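Local coordinates for protein 373aa long hypothetical citrate synthase (Sulfolobus tokodaii, PDB 1VGP) that is a largely helical, two-subunit protein of the citrate synthase family, probably a citrate synthase, at residues S33-A38 against R263-K268; A89-I94 against P324-A329; N152-L157 against Y318-E323. All coordinates share one frame; numbering follows the deposited sequence.

How the interactions relate
All three contacts are mainly apolar, and none has a hydrogen bond between its segments. Interaction 1 stands apart: its nearest atoms lie about 10 Å from interaction 2 and about 8 Å from interaction 3, and it joins two helices side by side, with one partly exposed tyrosine at its border. Interactions 2 and 3 touch each other, because helices 309-319 and 327-346 are consecutive and Phe327 packs on the backbone of Phe322 and Tyr318. Interaction 2 sets a helix start against the entry to helix 327-346 through proline and methionine; interaction 3, almost wholly buried, sets a helix flank against the turn ending helix 309-319 through aromatic and leucine side chains.

Interaction 1: residues S33-A38 against R263-K268; sequences SIYDLA and RARILK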
loop_
_atom_site.group_PDB
_atom_site.type_symbol
_atom_site.label_atom_id
_atom_site.label_comp_id
_atom_site.label_asym_id
_atom_site.label_seq_id
_atom_site.Cartn_x
_atom_site.Cartn_y
_atom_site.Cartn_z
ATOM N N SER A 33 -27.174 15.340 -2.373
ATOM C CA SER A 33 -27.573 14.636 -1.161
ATOM C C SER A 33 -27.632 13.130 -1.396
ATOM O O SER A 33 -28.199 12.663 -2.390
ATOM C CB SER A 33 -28.942 15.127 -0.690
ATOM O OG SER A 33 -29.466 14.287 0.324
ATOM N N ILE A 34 -27.051 12.374 -0.470
ATOM C CA ILE A 34 -27.005 10.933 -0.626
ATOM C C ILE A 34 -28.416 10.351 -0.627
ATOM O O ILE A 34 -28.677 9.328 -1.257
ATOM C CB ILE A 34 -26.173 10.292 0.490
ATOM C CG1 ILE A 34 -25.968 8.813 0.174
ATOM C CG2 ILE A 34 -26.827 10.492 1.829
ATOM C CD1 ILE A 34 -24.721 8.545 -0.630
ATOM N N TYR A 35 -29.334 11.024 0.062
ATOM C CA TYR A 35 -30.731 10.625 0.008
ATOM C C TYR A 35 -31.250 10.648 -1.428
ATOM O O TYR A 35 -31.817 9.663 -1.900
ATOM C CB TYR A 35 -31.579 11.543 0.881
ATOM C CG TYR A 35 -31.408 11.306 2.360
ATOM C CD1 TYR A 35 -30.652 12.177 3.140
ATOM C CD2 TYR A 35 -32.001 10.212 2.984
ATOM C CE1 TYR A 35 -30.493 11.965 4.503
ATOM C CE2 TYR A 35 -31.847 9.986 4.349
ATOM C CZ TYR A 35 -31.092 10.866 5.101
ATOM O OH TYR A 35 -30.933 10.650 6.445
ATOM N N ASP A 36 -31.049 11.772 -2.116
ATOM C CA ASP A 36 -31.476 11.919 -3.510
ATOM C C ASP A 36 -30.759 10.964 -4.441
ATOM O O ASP A 36 -31.345 10.447 -5.389
ATOM C CB ASP A 36 -31.233 13.342 -4.008
ATOM C CG ASP A 36 -32.069 14.359 -3.281
ATOM O OD1 ASP A 36 -33.097 13.966 -2.687
ATOM O OD2 ASP A 36 -31.696 15.555 -3.302
ATOM N N LEU A 37 -29.479 10.737 -4.187
ATOM C CA LEU A 37 -28.732 9.835 -5.039
ATOM C C LEU A 37 -29.249 8.423 -4.833
ATOM O O LEU A 37 -29.536 7.717 -5.798
ATOM C CB LEU A 37 -27.243 9.923 -4.726
ATOM C CG LEU A 37 -26.636 11.285 -5.053
ATOM C CD1 LEU A 37 -25.234 11.361 -4.473
ATOM C CD2 LEU A 37 -26.618 11.509 -6.568
ATOM N N ALA A 38 -29.389 8.019 -3.573
ATOM C CA ALA A 38 -29.927 6.695 -3.278
ATOM C C ALA A 38 -31.262 6.506 -3.985
ATOM O O ALA A 38 -31.521 5.452 -4.559
ATOM C CB ALA A 38 -30.091 6.502 -1.776
ATOM N N ARG A 263 -26.639 7.134 5.906
ATOM C CA ARG A 263 -26.512 5.896 5.139
ATOM C C ARG A 263 -27.274 4.748 5.806
ATOM O O ARG A 263 -27.907 3.945 5.136
ATOM C CB ARG A 263 -25.032 5.537 4.987
ATOM C CG ARG A 263 -24.187 6.700 4.490
ATOM C CD ARG A 263 -22.697 6.404 4.525
ATOM N NE ARG A 263 -22.210 6.229 5.890
ATOM C CZ ARG A 263 -21.003 5.766 6.196
ATOM N NH1 ARG A 263 -20.121 5.510 5.235
ATOM N NH2 ARG A 263 -20.683 5.546 7.459
ATOM N N ALA A 264 -27.220 4.686 7.132
ATOM C CA ALA A 264 -27.985 3.696 7.880
ATOM C C ALA A 264 -29.484 3.912 7.703
ATOM O O ALA A 264 -30.245 2.955 7.524
ATOM C CB ALA A 264 -27.623 3.761 9.357
ATOM N N ARG A 265 -29.913 5.167 7.755
ATOM C CA ARG A 265 -31.328 5.460 7.601
ATOM C C ARG A 265 -31.814 4.965 6.238
ATOM O O ARG A 265 -32.865 4.338 6.134
ATOM C CB ARG A 265 -31.585 6.964 7.745
ATOM C CG ARG A 265 -33.017 7.290 8.128
ATOM C CD ARG A 265 -33.276 8.788 8.202
ATOM N NE ARG A 265 -32.736 9.408 9.417
ATOM C CZ ARG A 265 -33.050 9.062 10.669
ATOM N NH1 ARG A 265 -33.839 8.012 10.918
ATOM N NH2 ARG A 265 -32.576 9.787 11.682
ATOM N N ILE A 266 -31.030 5.233 5.198
ATOM C CA ILE A 266 -31.390 4.823 3.851
ATOM C C ILE A 266 -31.355 3.303 3.709
ATOM O O ILE A 266 -32.250 2.715 3.108
ATOM C CB ILE A 266 -30.434 5.439 2.812
ATOM C CG1 ILE A 266 -30.555 6.963 2.835
ATOM C CG2 ILE A 266 -30.757 4.899 1.432
ATOM C CD1 ILE A 266 -29.560 7.670 1.936
ATOM N N LEU A 267 -30.326 2.675 4.267
ATOM C CA LEU A 267 -30.131 1.243 4.103
ATOM C C LEU A 267 -31.154 0.426 4.898
ATOM O O LEU A 267 -31.475 -0.711 4.532
ATOM C CB LEU A 267 -28.713 0.847 4.524
ATOM C CG LEU A 267 -28.228 -0.525 4.044
ATOM C CD1 LEU A 267 -28.380 -0.636 2.537
ATOM C CD2 LEU A 267 -26.789 -0.724 4.433
ATOM N N LYS A 268 -31.665 1.005 5.981
ATOM C CA LYS A 268 -32.618 0.301 6.835
ATOM C C LYS A 268 -33.840 -0.178 6.064
ATOM O O LYS A 268 -34.393 -1.238 6.357
ATOM C CB LYS A 268 -33.075 1.199 7.983
ATOM C CG LYS A 268 -34.157 0.573 8.842
ATOM C CD LYS A 268 -34.513 1.448 10.031
ATOM C CE LYS A 268 -35.663 0.847 10.815
ATOM N NZ LYS A 268 -36.056 1.733 11.935
#
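Ile266 supplies most of the apolar contact, meeting Ile34, Tyr35 and Ala38 with different branches of one side chain. Its CG1 lies anti to its own carbonyl carbon (chi1 -63°), which sends CG1 and CD1 toward Tyr35 and leaves CG2 for Ala38. Ile266 CG1 rests 3.6 Å from Tyr35 CD2, approaching the ring obliquely, while Ile266 CG2 meets Ala38 CB at 3.6 Å. The tip, Ile266 CD1, reaches Ile34 CG2 at 3.9 Å and also touches the carbonyl oxygen of Ile34, which accepts the backbone bond from Ala38 N.

The polar fringe is contact without a hydrogen bond. Arg265 CD lies 3.5 Å from Tyr35 OH, at the edge of the phenol and near its plane; the OH in turn lies at the edge of the guanidinium, whose plane is 13° from that of the ring. The Arg265 chain bends at chi3, and its charged group makes a cation-pi contact with Tyr260. Just before helix 34-40, Ser33 is the N-cap: its OG accepts a weak bond from Tyr35 N.

The axes of the two helical segments approach to 10.5 Å, their directions 26° from parallel. Helix 164-175 backs the pair, Val172 touching both Ala38 and Ile266, and strand 26-29 adjoins it through Leu27, which packs on Ile34 and Arg263.

Interaction 2: residues A89-I94 against P324-A329; sequences AQPMDI and PDFFPA
Pro91, the most deeply covered residue of the contact, lays its CG over the face of the Phe326 ring. The carbon stands 3.7 Å from the ring centroid and only 9° off the ring normal, a well-centred CH-pi contact in which the two side chains cross at about a right angle. The same Pro91 CG lies 3.2 Å from Asp325 O, so the pyrrolidine touches backbone as well as aromatic carbon.

Met92, next in buried area, bends at chi2, which brings its sulfur against the first turn of helix 327-346. Met92 SD is 3.6 Å from Ala329 N and 4.0 Å from Pro328 CB, an approach by van der Waals packing. Ile207 and Leu210 of helix 199-210 also touch this methionine.

Pro328 and Ala329 complete the surface, both directing their CB atoms toward helix 91-105. The carboxylate of Asp325 has its salt bridge elsewhere, with Arg135 of helix 113-135, the helix that also packs on Phe326.

With no hydrogen bond or salt bridge between the segments, the junction of these two helix starts rests on shape and dispersion: a proline on an aromatic face, and a thioether against a helical turn.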
loop_
_atom_site.group_PDB
_atom_site.type_symbol
_atom_site.label_atom_id
_atom_site.label_comp_id
_atom_site.label_asym_id
_atom_site.label_seq_id
_atom_site.Cartn_x
_atom_site.Cartn_y
_atom_site.Cartn_z
ATOM N N ALA A 89 -8.185 -18.629 1.938
ATOM C CA ALA A 89 -7.590 -17.300 1.920
ATOM C C ALA A 89 -8.622 -16.238 2.289
ATOM O O ALA A 89 -9.808 -16.391 2.000
ATOM C CB ALA A 89 -7.022 -17.010 0.538
ATOM N N GLN A 90 -8.164 -15.165 2.927
ATOM C CA GLN A 90 -9.010 -14.001 3.173
ATOM C C GLN A 90 -9.377 -13.318 1.863
ATOM O O GLN A 90 -8.502 -12.946 1.084
ATOM C CB GLN A 90 -8.279 -13.008 4.075
ATOM C CG GLN A 90 -8.045 -13.510 5.492
ATOM C CD GLN A 90 -7.222 -12.541 6.325
ATOM O OE1 GLN A 90 -7.438 -11.330 6.283
ATOM N NE2 GLN A 90 -6.273 -13.074 7.092
ATOM N N PRO A 91 -10.685 -13.148 1.597
ATOM C CA PRO A 91 -11.100 -12.474 0.354
ATOM C C PRO A 91 -10.380 -11.139 0.090
ATOM O O PRO A 91 -10.115 -10.797 -1.058
ATOM C CB PRO A 91 -12.614 -12.313 0.528
ATOM C CG PRO A 91 -12.997 -13.454 1.424
ATOM C CD PRO A 91 -11.845 -13.652 2.368
ATOM N N MET A 92 -10.056 -10.394 1.148
ATOM C CA MET A 92 -9.294 -9.151 0.991
ATOM C C MET A 92 -7.919 -9.408 0.402
ATOM O O MET A 92 -7.477 -8.690 -0.492
ATOM C CB MET A 92 -9.126 -8.430 2.329
ATOM C CG MET A 92 -10.364 -7.690 2.798
ATOM S SD MET A 92 -11.123 -6.606 1.564
ATOM C CE MET A 92 -10.371 -5.018 2.008
ATOM N N ASP A 93 -7.242 -10.433 0.909
ATOM C CA ASP A 93 -5.926 -10.788 0.387
ATOM C C ASP A 93 -6.036 -11.283 -1.054
ATOM O O ASP A 93 -5.135 -11.062 -1.872
ATOM C CB ASP A 93 -5.279 -11.862 1.259
ATOM C CG ASP A 93 -5.062 -11.404 2.688
ATOM O OD1 ASP A 93 -5.062 -10.180 2.944
ATOM O OD2 ASP A 93 -4.891 -12.281 3.562
ATOM N N ILE A 94 -7.142 -11.941 -1.373
ATOM C CA ILE A 94 -7.375 -12.325 -2.755
ATOM C C ILE A 94 -7.459 -11.058 -3.593
ATOM O O ILE A 94 -6.796 -10.934 -4.627
ATOM C CB ILE A 94 -8.691 -13.139 -2.912
ATOM C CG1 ILE A 94 -8.538 -14.500 -2.238
ATOM C CG2 ILE A 94 -9.015 -13.336 -4.386
ATOM C CD1 ILE A 94 -7.317 -15.278 -2.715
ATOM N N PRO A 324 -19.981 -13.582 5.464
ATOM C CA PRO A 324 -19.451 -12.481 6.270
ATOM C C PRO A 324 -18.024 -12.039 5.997
ATOM O O PRO A 324 -17.700 -10.873 6.204
ATOM C CB PRO A 324 -19.636 -12.956 7.714
ATOM C CG PRO A 324 -20.068 -14.396 7.609
ATOM C CD PRO A 324 -20.728 -14.540 6.289
ATOM N N ASP A 325 -17.156 -12.930 5.540
ATOM C CA ASP A 325 -15.776 -12.494 5.334
ATOM C C ASP A 325 -15.573 -11.924 3.941
ATOM O O ASP A 325 -14.468 -11.530 3.563
ATOM C CB ASP A 325 -14.784 -13.632 5.613
ATOM C CG ASP A 325 -15.101 -14.886 4.847
ATOM O OD1 ASP A 325 -14.573 -15.952 5.232
ATOM O OD2 ASP A 325 -15.875 -14.803 3.864
ATOM N N PHE A 326 -16.662 -11.854 3.186
ATOM C CA PHE A 326 -16.664 -11.166 1.901
ATOM C C PHE A 326 -17.164 -9.735 2.033
ATOM O O PHE A 326 -17.036 -8.943 1.105
ATOM C CB PHE A 326 -17.544 -11.925 0.912
ATOM C CG PHE A 326 -16.809 -12.971 0.137
ATOM C CD1 PHE A 326 -16.245 -12.667 -1.093
ATOM C CD2 PHE A 326 -16.666 -14.262 0.641
ATOM C CE1 PHE A 326 -15.550 -13.632 -1.815
ATOM C CE2 PHE A 326 -15.971 -15.234 -0.075
ATOM C CZ PHE A 326 -15.411 -14.920 -1.306
ATOM N N PHE A 327 -17.740 -9.410 3.185
ATOM C CA PHE A 327 -18.355 -8.098 3.378
ATOM C C PHE A 327 -17.372 -6.949 3.101
ATOM O O PHE A 327 -17.675 -6.042 2.327
ATOM C CB PHE A 327 -18.922 -7.973 4.803
ATOM C CG PHE A 327 -20.088 -8.893 5.088
ATOM C CD1 PHE A 327 -20.635 -8.961 6.366
ATOM C CD2 PHE A 327 -20.640 -9.692 4.086
ATOM C CE1 PHE A 327 -21.710 -9.805 6.637
ATOM C CE2 PHE A 327 -21.719 -10.539 4.356
ATOM C CZ PHE A 327 -22.250 -10.593 5.634
ATOM N N PRO A 328 -16.179 -6.982 3.728
ATOM C CA PRO A 328 -15.182 -5.935 3.464
ATOM C C PRO A 328 -14.825 -5.782 1.991
ATOM O O PRO A 328 -14.629 -4.665 1.501
ATOM C CB PRO A 328 -13.970 -6.364 4.299
ATOM C CG PRO A 328 -14.208 -7.801 4.623
ATOM C CD PRO A 328 -15.696 -7.936 4.743
ATOM N N ALA A 329 -14.736 -6.906 1.284
ATOM C CA ALA A 329 -14.386 -6.889 -0.137
ATOM C C ALA A 329 -15.480 -6.278 -1.029
ATOM O O ALA A 329 -15.167 -5.627 -2.027
ATOM C CB ALA A 329 -14.058 -8.303 -0.595
#

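Interaction 3: residues N152-L157 against Y318-E323; sequences NFLYML and YSLGFE
Phe153 holds CG anti to its backbone N (chi1 -154°), and Phe322 holds CG anti to its carbonyl carbon (chi1 -69°); these torsions carry the two rings from helix 149-158 and from the turn after helix 309-319 to a common point. They form an offset edge-to-face pair, with the edge of Phe322 turned to the face of Phe153. The centroids are 5.6 Å apart and the planes stand at 88°. The closest atoms are Phe322 CZ and Phe153 CE1, at 3.8 Å.

Two leucines approach the Phe322 ring obliquely from the same side of its plane: Leu154 CD2 comes to 4.2 Å from Phe322 CE1, and Leu157 CG to 4.3 Å from Phe322 CE2. The other methyl of Leu154, CD1, meets Leu320 CD2 at 4.0 Å, extending the apolar patch toward the helix end.

Gly321 shapes the turn. Its positive phi, a backbone conformation readily reached by glycine, belongs to a Schellman motif that ends helix 309-319. Leu157 CD1 packs against the Gly321 carbonyl oxygen, 3.6 Å away, while Leu320 O accepts a hydrogen bond from Tyr158, just beyond the segment.

Other helices enclose the site: Val128 of helix 113-135 and Met170 of helix 164-175 pack on Phe153, and Met170 also touches Leu154.

Every side chain that meets across the segments is hydrocarbon, so the chemistry implies cohesion by burial and dispersion. The near-perpendicular rings add an orientation preference, since edge hydrogens of Phe322 would carry slight positive charge toward the pi face of Phe153.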
loop_
_atom_site.group_PDB
_atom_site.type_symbol
_atom_site.label_atom_id
_atom_site.label_comp_id
_atom_site.label_asym_id
_atom_site.label_seq_id
_atom_site.Cartn_x
_atom_site.Cartn_y
_atom_site.Cartn_z
ATOM N N ASN A 152 -25.313 -7.261 -12.302
ATOM C CA ASN A 152 -24.313 -8.220 -12.764
ATOM C C ASN A 152 -23.501 -8.784 -11.602
ATOM O O ASN A 152 -23.111 -9.953 -11.616
ATOM C CB ASN A 152 -23.375 -7.562 -13.778
ATOM C CG ASN A 152 -22.290 -8.513 -14.269
ATOM O OD1 ASN A 152 -22.577 -9.497 -14.952
ATOM N ND2 ASN A 152 -21.043 -8.229 -13.916
ATOM N N PHE A 153 -23.251 -7.951 -10.596
ATOM C CA PHE A 153 -22.568 -8.417 -9.397
ATOM C C PHE A 153 -23.317 -9.605 -8.813
ATOM O O PHE A 153 -22.737 -10.663 -8.605
ATOM C CB PHE A 153 -22.472 -7.292 -8.350
ATOM C CG PHE A 153 -21.306 -7.432 -7.398
ATOM C CD1 PHE A 153 -20.814 -8.683 -7.046
ATOM C CD2 PHE A 153 -20.713 -6.307 -6.838
ATOM C CE1 PHE A 153 -19.750 -8.808 -6.149
ATOM C CE2 PHE A 153 -19.649 -6.430 -5.941
ATOM C CZ PHE A 153 -19.170 -7.674 -5.596
ATOM N N LEU A 154 -24.607 -9.436 -8.560
ATOM C CA LEU A 154 -25.401 -10.505 -7.964
ATOM C C LEU A 154 -25.551 -11.678 -8.932
ATOM O O LEU A 154 -25.555 -12.848 -8.523
ATOM C CB LEU A 154 -26.779 -9.975 -7.568
ATOM C CG LEU A 154 -26.791 -8.896 -6.487
ATOM C CD1 LEU A 154 -28.223 -8.686 -5.998
ATOM C CD2 LEU A 154 -25.876 -9.304 -5.336
ATOM N N TYR A 155 -25.669 -11.353 -10.216
ATOM C CA TYR A 155 -25.689 -12.370 -11.255
ATOM C C TYR A 155 -24.501 -13.323 -11.145
ATOM O O TYR A 155 -24.683 -14.547 -11.097
ATOM C CB TYR A 155 -25.688 -11.719 -12.641
ATOM C CG TYR A 155 -25.426 -12.707 -13.758
ATOM C CD1 TYR A 155 -26.187 -13.874 -13.878
ATOM C CD2 TYR A 155 -24.401 -12.491 -14.678
ATOM C CE1 TYR A 155 -25.929 -14.799 -14.886
ATOM C CE2 TYR A 155 -24.134 -13.409 -15.689
ATOM C CZ TYR A 155 -24.900 -14.559 -15.790
ATOM O OH TYR A 155 -24.633 -15.464 -16.788
ATOM N N MET A 156 -23.291 -12.763 -11.118
ATOM C CA MET A 156 -22.077 -13.573 -11.101
ATOM C C MET A 156 -21.936 -14.323 -9.785
ATOM O O MET A 156 -21.129 -15.234 -9.671
ATOM C CB MET A 156 -20.836 -12.706 -11.321
ATOM C CG MET A 156 -20.815 -11.937 -12.624
ATOM S SD MET A 156 -19.232 -11.097 -12.865
ATOM C CE MET A 156 -19.398 -9.687 -11.774
ATOM N N LEU A 157 -22.720 -13.935 -8.789
ATOM C CA LEU A 157 -22.679 -14.609 -7.500
ATOM C C LEU A 157 -23.647 -15.777 -7.516
ATOM O O LEU A 157 -23.286 -16.900 -7.150
ATOM C CB LEU A 157 -23.041 -13.630 -6.369
ATOM C CG LEU A 157 -22.428 -13.861 -4.990
ATOM C CD1 LEU A 157 -23.180 -14.961 -4.289
ATOM C CD2 LEU A 157 -20.960 -14.236 -5.113
ATOM N N TYR A 318 -25.771 -10.126 3.977
ATOM C CA TYR A 318 -26.149 -11.489 4.312
ATOM C C TYR A 318 -27.332 -11.908 3.439
ATOM O O TYR A 318 -27.246 -12.889 2.705
ATOM C CB TYR A 318 -26.514 -11.551 5.795
ATOM C CG TYR A 318 -26.596 -12.942 6.390
ATOM C CD1 TYR A 318 -27.796 -13.409 6.933
ATOM C CD2 TYR A 318 -25.473 -13.777 6.453
ATOM C CE1 TYR A 318 -27.882 -14.661 7.526
ATOM C CE2 TYR A 318 -25.547 -15.036 7.045
ATOM C CZ TYR A 318 -26.755 -15.472 7.581
ATOM O OH TYR A 318 -26.867 -16.709 8.179
ATOM N N SER A 319 -28.423 -11.150 3.496
ATOM C CA SER A 319 -29.587 -11.449 2.674
ATOM C C SER A 319 -29.246 -11.579 1.203
ATOM O O SER A 319 -29.942 -12.273 0.466
ATOM C CB SER A 319 -30.648 -10.369 2.827
ATOM O OG SER A 319 -30.732 -9.953 4.169
ATOM N N LEU A 320 -28.196 -10.896 0.765
ATOM C CA LEU A 320 -27.893 -10.834 -0.658
ATOM C C LEU A 320 -27.003 -12.004 -1.088
ATOM O O LEU A 320 -26.623 -12.113 -2.255
ATOM C CB LEU A 320 -27.218 -9.497 -0.988
ATOM C CG LEU A 320 -28.164 -8.298 -1.038
ATOM C CD1 LEU A 320 -27.396 -7.029 -1.353
ATOM C CD2 LEU A 320 -29.224 -8.535 -2.097
ATOM N N GLY A 321 -26.674 -12.877 -0.142
ATOM C CA GLY A 321 -26.009 -14.115 -0.495
ATOM C C GLY A 321 -24.505 -14.113 -0.296
ATOM O O GLY A 321 -23.816 -15.023 -0.758
ATOM N N PHE A 322 -23.982 -13.100 0.384
ATOM C CA PHE A 322 -22.554 -13.064 0.665
ATOM C C PHE A 322 -22.278 -13.682 2.015
ATOM O O PHE A 322 -23.109 -13.637 2.921
ATOM C CB PHE A 322 -22.030 -11.634 0.674
ATOM C CG PHE A 322 -22.032 -10.981 -0.666
ATOM C CD1 PHE A 322 -23.069 -10.127 -1.035
ATOM C CD2 PHE A 322 -20.974 -11.179 -1.553
ATOM C CE1 PHE A 322 -23.052 -9.473 -2.263
ATOM C CE2 PHE A 322 -20.948 -10.527 -2.789
ATOM C CZ PHE A 322 -21.987 -9.671 -3.146
ATOM N N GLU A 323 -21.094 -14.256 2.152
ATOM C CA GLU A 323 -20.662 -14.746 3.443
ATOM C C GLU A 323 -19.886 -13.634 4.132
ATOM O O GLU A 323 -19.236 -12.802 3.487
ATOM C CB GLU A 323 -19.842 -16.015 3.242
ATOM C CG GLU A 323 -20.424 -16.908 2.139
ATOM C CD GLU A 323 -20.435 -18.379 2.491
ATOM O OE1 GLU A 323 -20.810 -19.196 1.615
ATOM O OE2 GLU A 323 -20.069 -18.725 3.639
#